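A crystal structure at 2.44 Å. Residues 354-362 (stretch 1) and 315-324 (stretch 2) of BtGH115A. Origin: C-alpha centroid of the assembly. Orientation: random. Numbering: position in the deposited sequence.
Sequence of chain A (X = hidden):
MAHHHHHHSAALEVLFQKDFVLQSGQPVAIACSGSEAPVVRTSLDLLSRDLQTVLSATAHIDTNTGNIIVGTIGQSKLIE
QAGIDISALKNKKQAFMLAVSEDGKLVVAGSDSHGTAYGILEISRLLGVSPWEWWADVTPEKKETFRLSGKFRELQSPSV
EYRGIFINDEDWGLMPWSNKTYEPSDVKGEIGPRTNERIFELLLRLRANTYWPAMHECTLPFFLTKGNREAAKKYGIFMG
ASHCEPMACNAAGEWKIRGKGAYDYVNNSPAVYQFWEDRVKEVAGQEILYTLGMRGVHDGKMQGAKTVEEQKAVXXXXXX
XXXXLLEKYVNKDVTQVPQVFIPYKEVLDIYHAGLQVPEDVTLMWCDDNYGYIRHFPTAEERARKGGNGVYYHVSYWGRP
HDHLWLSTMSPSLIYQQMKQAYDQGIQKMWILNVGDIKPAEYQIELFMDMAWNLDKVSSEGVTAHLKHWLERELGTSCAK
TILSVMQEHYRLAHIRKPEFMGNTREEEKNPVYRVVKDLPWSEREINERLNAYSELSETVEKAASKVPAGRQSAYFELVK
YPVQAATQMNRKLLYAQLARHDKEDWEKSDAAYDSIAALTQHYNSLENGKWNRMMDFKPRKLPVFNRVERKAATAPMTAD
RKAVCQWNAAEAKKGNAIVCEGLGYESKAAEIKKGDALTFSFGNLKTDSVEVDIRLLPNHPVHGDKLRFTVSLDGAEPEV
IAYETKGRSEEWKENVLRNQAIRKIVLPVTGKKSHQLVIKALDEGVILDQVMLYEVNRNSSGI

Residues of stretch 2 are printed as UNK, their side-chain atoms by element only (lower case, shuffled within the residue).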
ATOM      1  N   GLY A 354     -22.367 -16.668  -9.800  1.00 66.89           N
ATOM      2  CA  GLY A 354     -21.969 -18.074  -9.851  1.00 64.80           C
ATOM      3  C   GLY A 354     -21.015 -18.506 -10.962  1.00 68.65           C
ATOM      4  O   GLY A 354     -21.280 -19.484 -11.668  1.00 66.03           O
ATOM      5  N   LEU A 355     -19.888 -17.812 -11.121  1.00 69.63           N
ATOM      6  CA  LEU A 355     -18.906 -18.242 -12.132  1.00 68.18           C
ATOM      7  C   LEU A 355     -17.975 -19.316 -11.571  1.00 66.60           C
ATOM      8  O   LEU A 355     -17.544 -19.219 -10.414  1.00 56.62           O
ATOM      9  CB  LEU A 355     -18.114 -17.049 -12.619  1.00 59.82           C
ATOM     10  CG  LEU A 355     -16.845 -17.215 -13.447  1.00 57.43           C
ATOM     11  CD1 LEU A 355     -17.060 -17.581 -14.906  1.00 53.68           C
ATOM     12  CD2 LEU A 355     -16.109 -15.883 -13.363  1.00 58.46           C
ATOM     13  N   GLN A 356     -17.670 -20.327 -12.382  1.00 62.90           N
ATOM     14  CA  GLN A 356     -16.792 -21.399 -11.920  1.00 66.96           C
ATOM     15  C   GLN A 356     -15.331 -21.102 -12.268  1.00 64.88           C
ATOM     16  O   GLN A 356     -14.981 -20.949 -13.442  1.00 68.53           O
ATOM     17  CB  GLN A 356     -17.251 -22.783 -12.433  1.00 69.49           C
ATOM     18  CG  GLN A 356     -18.650 -23.222 -11.976  1.00 65.20           C
ATOM     19  CD  GLN A 356     -18.924 -22.987 -10.491  1.00 69.10           C
ATOM     20  OE1 GLN A 356     -18.385 -23.668  -9.627  1.00 67.85           O
ATOM     21  NE2 GLN A 356     -19.782 -22.020 -10.196  1.00 76.06           N
ATOM     22  N   VAL A 357     -14.494 -20.983 -11.244  1.00 51.04           N
ATOM     23  CA  VAL A 357     -13.058 -20.748 -11.459  1.00 50.72           C
ATOM     24  C   VAL A 357     -12.333 -21.994 -10.936  1.00 45.63           C
ATOM     25  O   VAL A 357     -12.597 -22.412  -9.807  1.00 54.21           O
ATOM     26  CB  VAL A 357     -12.564 -19.427 -10.759  1.00 54.88           C
ATOM     27  CG1 VAL A 357     -11.132 -19.092 -11.104  1.00 44.22           C
ATOM     28  CG2 VAL A 357     -13.414 -18.224 -11.156  1.00 53.45           C
ATOM     29  N   PRO A 358     -11.440 -22.601 -11.744  1.00 42.76           N
ATOM     30  CA  PRO A 358     -10.782 -23.857 -11.325  1.00 44.72           C
ATOM     31  C   PRO A 358     -10.005 -23.693 -10.040  1.00 53.47           C
ATOM     32  O   PRO A 358      -9.288 -22.684  -9.869  1.00 58.63           O
ATOM     33  CB  PRO A 358      -9.858 -24.196 -12.501  1.00 45.75           C
ATOM     34  CG  PRO A 358     -10.482 -23.489 -13.672  1.00 43.08           C
ATOM     35  CD  PRO A 358     -11.046 -22.213 -13.111  1.00 43.55           C
ATOM     36  N   GLU A 359     -10.192 -24.668  -9.143  1.00 58.73           N
ATOM     37  CA  GLU A 359      -9.790 -24.611  -7.710  1.00 58.36           C
ATOM     38  C   GLU A 359      -8.320 -24.230  -7.431  1.00 56.11           C
ATOM     39  O   GLU A 359      -8.004 -23.687  -6.362  1.00 59.51           O
ATOM     40  CB  GLU A 359     -10.133 -25.935  -6.984  1.00 65.94           C
ATOM     41  CG  GLU A 359     -11.594 -26.398  -7.067  1.00 70.07           C
ATOM     42  CD  GLU A 359     -12.475 -25.851  -5.942  1.00 72.56           C
ATOM     43  OE1 GLU A 359     -12.205 -26.107  -4.741  1.00 60.43           O
ATOM     44  OE2 GLU A 359     -13.468 -25.165  -6.264  1.00 81.61           O
ATOM     45  N   ASP A 360      -7.438 -24.516  -8.388  1.00 51.04           N
ATOM     46  CA  ASP A 360      -6.027 -24.189  -8.263  1.00 52.98           C
ATOM     47  C   ASP A 360      -5.746 -22.680  -8.469  1.00 51.98           C
ATOM     48  O   ASP A 360      -4.731 -22.173  -8.000  1.00 49.53           O
ATOM     49  CB  ASP A 360      -5.190 -25.036  -9.225  1.00 51.59           C
ATOM     50  CG  ASP A 360      -5.595 -24.855 -10.693  1.00 56.73           C
ATOM     51  OD1 ASP A 360      -6.698 -25.312 -11.067  1.00 54.51           O
ATOM     52  OD2 ASP A 360      -4.798 -24.272 -11.472  1.00 58.25           O
ATOM     53  N   VAL A 361      -6.657 -21.982  -9.153  1.00 47.43           N
ATOM     54  CA  VAL A 361      -6.496 -20.556  -9.452  1.00 47.94           C
ATOM     55  C   VAL A 361      -6.683 -19.691  -8.199  1.00 46.17           C
ATOM     56  O   VAL A 361      -7.713 -19.777  -7.493  1.00 45.84           O
ATOM     57  CB  VAL A 361      -7.377 -20.089 -10.638  1.00 48.50           C
ATOM     58  CG1 VAL A 361      -7.146 -18.612 -10.957  1.00 51.35           C
ATOM     59  CG2 VAL A 361      -7.108 -20.941 -11.869  1.00 43.12           C
ATOM     60  N   THR A 362      -5.644 -18.909  -7.895  1.00 41.76           N
ATOM     61  CA  THR A 362      -5.717 -17.956  -6.769  1.00 42.94           C
ATOM     62  C   THR A 362      -6.816 -16.944  -7.035  1.00 38.06           C
ATOM     63  O   THR A 362      -6.870 -16.367  -8.131  1.00 39.88           O
ATOM     64  CB  THR A 362      -4.374 -17.212  -6.577  1.00 45.47           C
ATOM     65  OG1 THR A 362      -3.288 -18.150  -6.678  1.00 43.51           O
ATOM     66  CG2 THR A 362      -4.337 -16.474  -5.223  1.00 39.61           C
ATOM     67  N   UNK A 315     -16.140 -15.760 -20.159  1.00 62.24           N
ATOM     68  CA  UNK A 315     -15.034 -16.140 -19.301  1.00 69.72           C
ATOM     69  C   UNK A 315     -14.797 -17.650 -19.292  1.00 69.68           C
ATOM     70  O   UNK A 315     -13.643 -18.092 -19.437  1.00 66.09           O
ATOM     71  c   UNK A 315     -14.189 -13.292 -18.200  1.00 82.67           C
ATOM     72  c   UNK A 315     -15.728 -13.717 -16.295  1.00 69.20           C
ATOM     73  c   UNK A 315     -15.273 -15.601 -17.882  1.00 72.12           C
ATOM     74  c   UNK A 315     -15.417 -14.079 -17.725  1.00 70.96           C
ATOM     75  N   UNK A 316     -15.890 -18.420 -19.147  1.00 66.42           N
ATOM     76  CA  UNK A 316     -15.875 -19.883 -19.303  1.00 59.04           C
ATOM     77  C   UNK A 316     -15.117 -20.270 -20.574  1.00 56.24           C
ATOM     78  O   UNK A 316     -14.255 -21.144 -20.526  1.00 59.63           O
ATOM     79  c   UNK A 316     -18.094 -20.154 -18.002  1.00 64.56           C
ATOM     80  o   UNK A 316     -17.475 -20.126 -16.917  1.00 58.65           O
ATOM     81  c   UNK A 316     -17.310 -20.452 -19.309  1.00 62.38           C
ATOM     82  o   UNK A 316     -19.344 -19.972 -18.052  1.00 64.37           O
ATOM     83  N   UNK A 317     -15.384 -19.571 -21.684  1.00 54.52           N
ATOM     84  CA  UNK A 317     -14.701 -19.826 -22.967  1.00 58.83           C
ATOM     85  C   UNK A 317     -13.235 -19.415 -22.872  1.00 59.49           C
ATOM     86  O   UNK A 317     -12.341 -20.080 -23.420  1.00 63.21           O
ATOM     87  c   UNK A 317     -16.617 -21.992 -26.277  1.00 99.44           C
ATOM     88  n   UNK A 317     -16.835 -20.668 -26.206  1.00 92.39           N
ATOM     89  c   UNK A 317     -15.890 -19.616 -26.619  1.00 79.94           C
ATOM     90  c   UNK A 317     -14.828 -19.357 -25.551  1.00 74.82           C
ATOM     91  n   UNK A 317     -15.478 -22.483 -26.769  1.00106.03           N
ATOM     92  c   UNK A 317     -15.414 -19.104 -24.146  1.00 68.73           C
ATOM     93  n   UNK A 317     -17.545 -22.848 -25.849  1.00 82.00           N
ATOM     94  N   UNK A 318     -13.006 -18.327 -22.152  1.00 54.23           N
ATOM     95  CA  UNK A 318     -11.688 -17.723 -22.037  1.00 52.39           C
ATOM     96  C   UNK A 318     -10.765 -18.562 -21.146  1.00 49.25           C
ATOM     97  O   UNK A 318      -9.640 -18.831 -21.527  1.00 46.11           O
ATOM     98  c   UNK A 318     -12.175 -15.373 -22.756  1.00 47.75           C
ATOM     99  c   UNK A 318     -11.828 -16.250 -21.567  1.00 53.28           C
ATOM    100  c   UNK A 318     -10.593 -15.741 -20.847  1.00 45.41           C
ATOM    101  N   UNK A 319     -11.241 -18.989 -19.979  1.00 49.99           N
ATOM    102  CA  UNK A 319     -10.421 -19.833 -19.089  1.00 54.53           C
ATOM    103  C   UNK A 319      -9.881 -21.070 -19.816  1.00 57.53           C
ATOM    104  O   UNK A 319      -8.674 -21.358 -19.770  1.00 61.16           O
ATOM    105  c   UNK A 319     -12.993 -18.468 -15.073  1.00 65.66           C
ATOM    106  c   UNK A 319     -12.334 -17.231 -15.073  1.00 59.54           C
ATOM    107  c   UNK A 319     -11.331 -16.982 -16.004  1.00 52.57           C
ATOM    108  c   UNK A 319     -12.618 -19.457 -15.993  1.00 54.78           C
ATOM    109  c   UNK A 319     -10.973 -17.962 -16.915  1.00 54.75           C
ATOM    110  c   UNK A 319     -11.627 -19.208 -16.935  1.00 55.06           C
ATOM    111  c   UNK A 319     -11.222 -20.298 -17.880  1.00 54.63           C
ATOM    112  N   UNK A 320     -10.784 -21.756 -20.518  1.00 55.47           N
ATOM    113  CA  UNK A 320     -10.493 -23.043 -21.147  1.00 58.50           C
ATOM    114  C   UNK A 320      -9.375 -22.903 -22.168  1.00 52.94           C
ATOM    115  O   UNK A 320      -8.471 -23.737 -22.199  1.00 64.07           O
ATOM    116  c   UNK A 320     -11.786 -23.730 -21.708  1.00 62.97           C
ATOM    117  c   UNK A 320     -12.758 -24.093 -20.578  1.00 58.75           C
ATOM    118  c   UNK A 320     -11.460 -24.980 -22.504  1.00 60.43           C
ATOM    119  N   UNK A 321      -9.392 -21.820 -22.943  1.00 56.29           N
ATOM    120  CA  UNK A 321      -8.332 -21.570 -23.939  1.00 56.19           C
ATOM    121  C   UNK A 321      -7.048 -21.055 -23.323  1.00 53.79           C
ATOM    122  O   UNK A 321      -5.946 -21.347 -23.836  1.00 54.09           O
ATOM    123  o   UNK A 321     -10.333 -20.213 -26.711  1.00 62.68           O
ATOM    124  o   UNK A 321     -10.888 -21.649 -25.114  1.00 75.56           O
ATOM    125  c   UNK A 321      -8.744 -20.549 -25.000  1.00 65.49           C
ATOM    126  c   UNK A 321     -10.086 -20.843 -25.652  1.00 68.98           C
ATOM    127  N   UNK A 322      -7.191 -20.250 -22.268  1.00 45.30           N
ATOM    128  CA  UNK A 322      -6.042 -19.660 -21.588  1.00 47.42           C
ATOM    129  C   UNK A 322      -5.218 -20.720 -20.859  1.00 44.45           C
ATOM    130  O   UNK A 322      -4.010 -20.774 -21.035  1.00 46.56           O
ATOM    131  c   UNK A 322      -6.466 -18.555 -20.625  1.00 45.92           C
ATOM    132  o   UNK A 322      -7.722 -16.461 -19.245  1.00 38.95           O
ATOM    133  n   UNK A 322      -7.165 -14.929 -20.783  1.00 42.97           N
ATOM    134  c   UNK A 322      -6.785 -17.247 -21.328  1.00 43.31           C
ATOM    135  c   UNK A 322      -7.266 -16.176 -20.357  1.00 44.23           C
ATOM    136  N   UNK A 323      -5.882 -21.562 -20.073  1.00 45.42           N
ATOM    137  CA  UNK A 323      -5.254 -22.755 -19.493  1.00 51.29           C
ATOM    138  C   UNK A 323      -4.729 -23.731 -20.584  1.00 60.69           C
ATOM    139  O   UNK A 323      -3.684 -24.375 -20.412  1.00 63.98           O
ATOM    140  c   UNK A 323      -7.644 -22.862 -16.437  1.00 47.95           C
ATOM    141  c   UNK A 323      -6.386 -22.604 -17.239  1.00 46.54           C
ATOM    142  c   UNK A 323      -6.208 -23.434 -18.501  1.00 47.31           C
ATOM    143  n   UNK A 323      -7.618 -24.117 -15.661  1.00 57.57           N
ATOM    144  c   UNK A 323      -6.821 -24.399 -14.624  1.00 59.29           C
ATOM    145  n   UNK A 323      -6.923 -25.571 -14.027  1.00 58.69           N
ATOM    146  n   UNK A 323      -5.918 -23.533 -14.177  1.00 63.80           N
ATOM    147  N   UNK A 324      -5.445 -23.792 -21.711  1.00 61.44           N
ATOM    148  CA  UNK A 324      -4.972 -24.447 -22.918  1.00 55.82           C
ATOM    149  C   UNK A 324      -3.560 -24.091 -23.316  1.00 54.93           C
ATOM    150  O   UNK A 324      -2.744 -24.987 -23.531  1.00 62.02           O
TER

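Position 315 opens a stretch that is helical throughout, and it carries four carbons forked at the second. One tip of the fork lies 3.7 Å from CD2 of Leu355. This is Leu315, whose CD1 makes that contact; a branched, wholly apolar side chain suits a buried site facing another leucine.

Position 316 has two carbons, the second bearing two oxygens, one of them 3.3 Å from CD1 of Leu355. It is Asp316. Its CA-to-CB bond points sideways, but the carboxylate comes nearer to stretch 1 and gains no hydrogen bond there; being partly exposed, it can keep its charge.

Position 317 shows three carbons, a nitrogen, then a carbon with two more nitrogens, all out of reach of stretch 1: Arg317, its charge suited to an exposed site. Position 318 has one carbon carrying two others, away from this contact: Val318, compact and apolar, as a buried site favours.

At position 319 one carbon leads to a ring of six carbons. Ring carbons lie 4.2 Å from Leu355 CD1, 3.9 Å from Val357 CG2, 4.3 Å from Pro358 CD and 3.6 Å from Gln356 O. This is Phe319. CE2 makes all these contacts but that with Pro358, which falls to CD2. The three apolar side chains meet the ring obliquely; Gln356 O sits at its edge, where the slightly positive rim tolerates a carbonyl oxygen.

Position 320 repeats the three-carbon fork without touching stretch 1: Val320, small enough for an exposed helix position beside a crystal neighbour. Position 321, two carbons and two terminal oxygens, is also remote: Asp321, a carboxylate at home where partly exposed, its OD2 hydrogen-bonded elsewhere in the structure. At 322 three carbons end in one oxygen and one nitrogen, clear of stretch 1: Gln322, buried, its amide satisfied elsewhere.

Position 323 has three carbons, a nitrogen, and a carbon with two further nitrogens, which reach the carboxylate of Asp360. It is Arg323. NH1 donates to Asp360 OD2 at 3.0 Å, and NH2 makes a weak hydrogen bond to Asp360 OD1, also at 3.0 Å, within a salt bridge. Pro358 CG covers one guanidinium face, 3.5 Å from NE.

Position 324 has no side-chain atoms: Gly324. An ideal CB would clash with Asp321 O at 2.8 Å.

The contact therefore runs from an apolar end to a charged one. Leu315, Phe319 and Arg323, spaced four residues apart, all point toward stretch 1. Leu355, Val357 and Pro358 supply apolar surface, and the type I turn from Pro358 to Val361 includes the Asp360 that pairs with Arg323.

Stretch 2 (315-324) LDRVFVDQRG
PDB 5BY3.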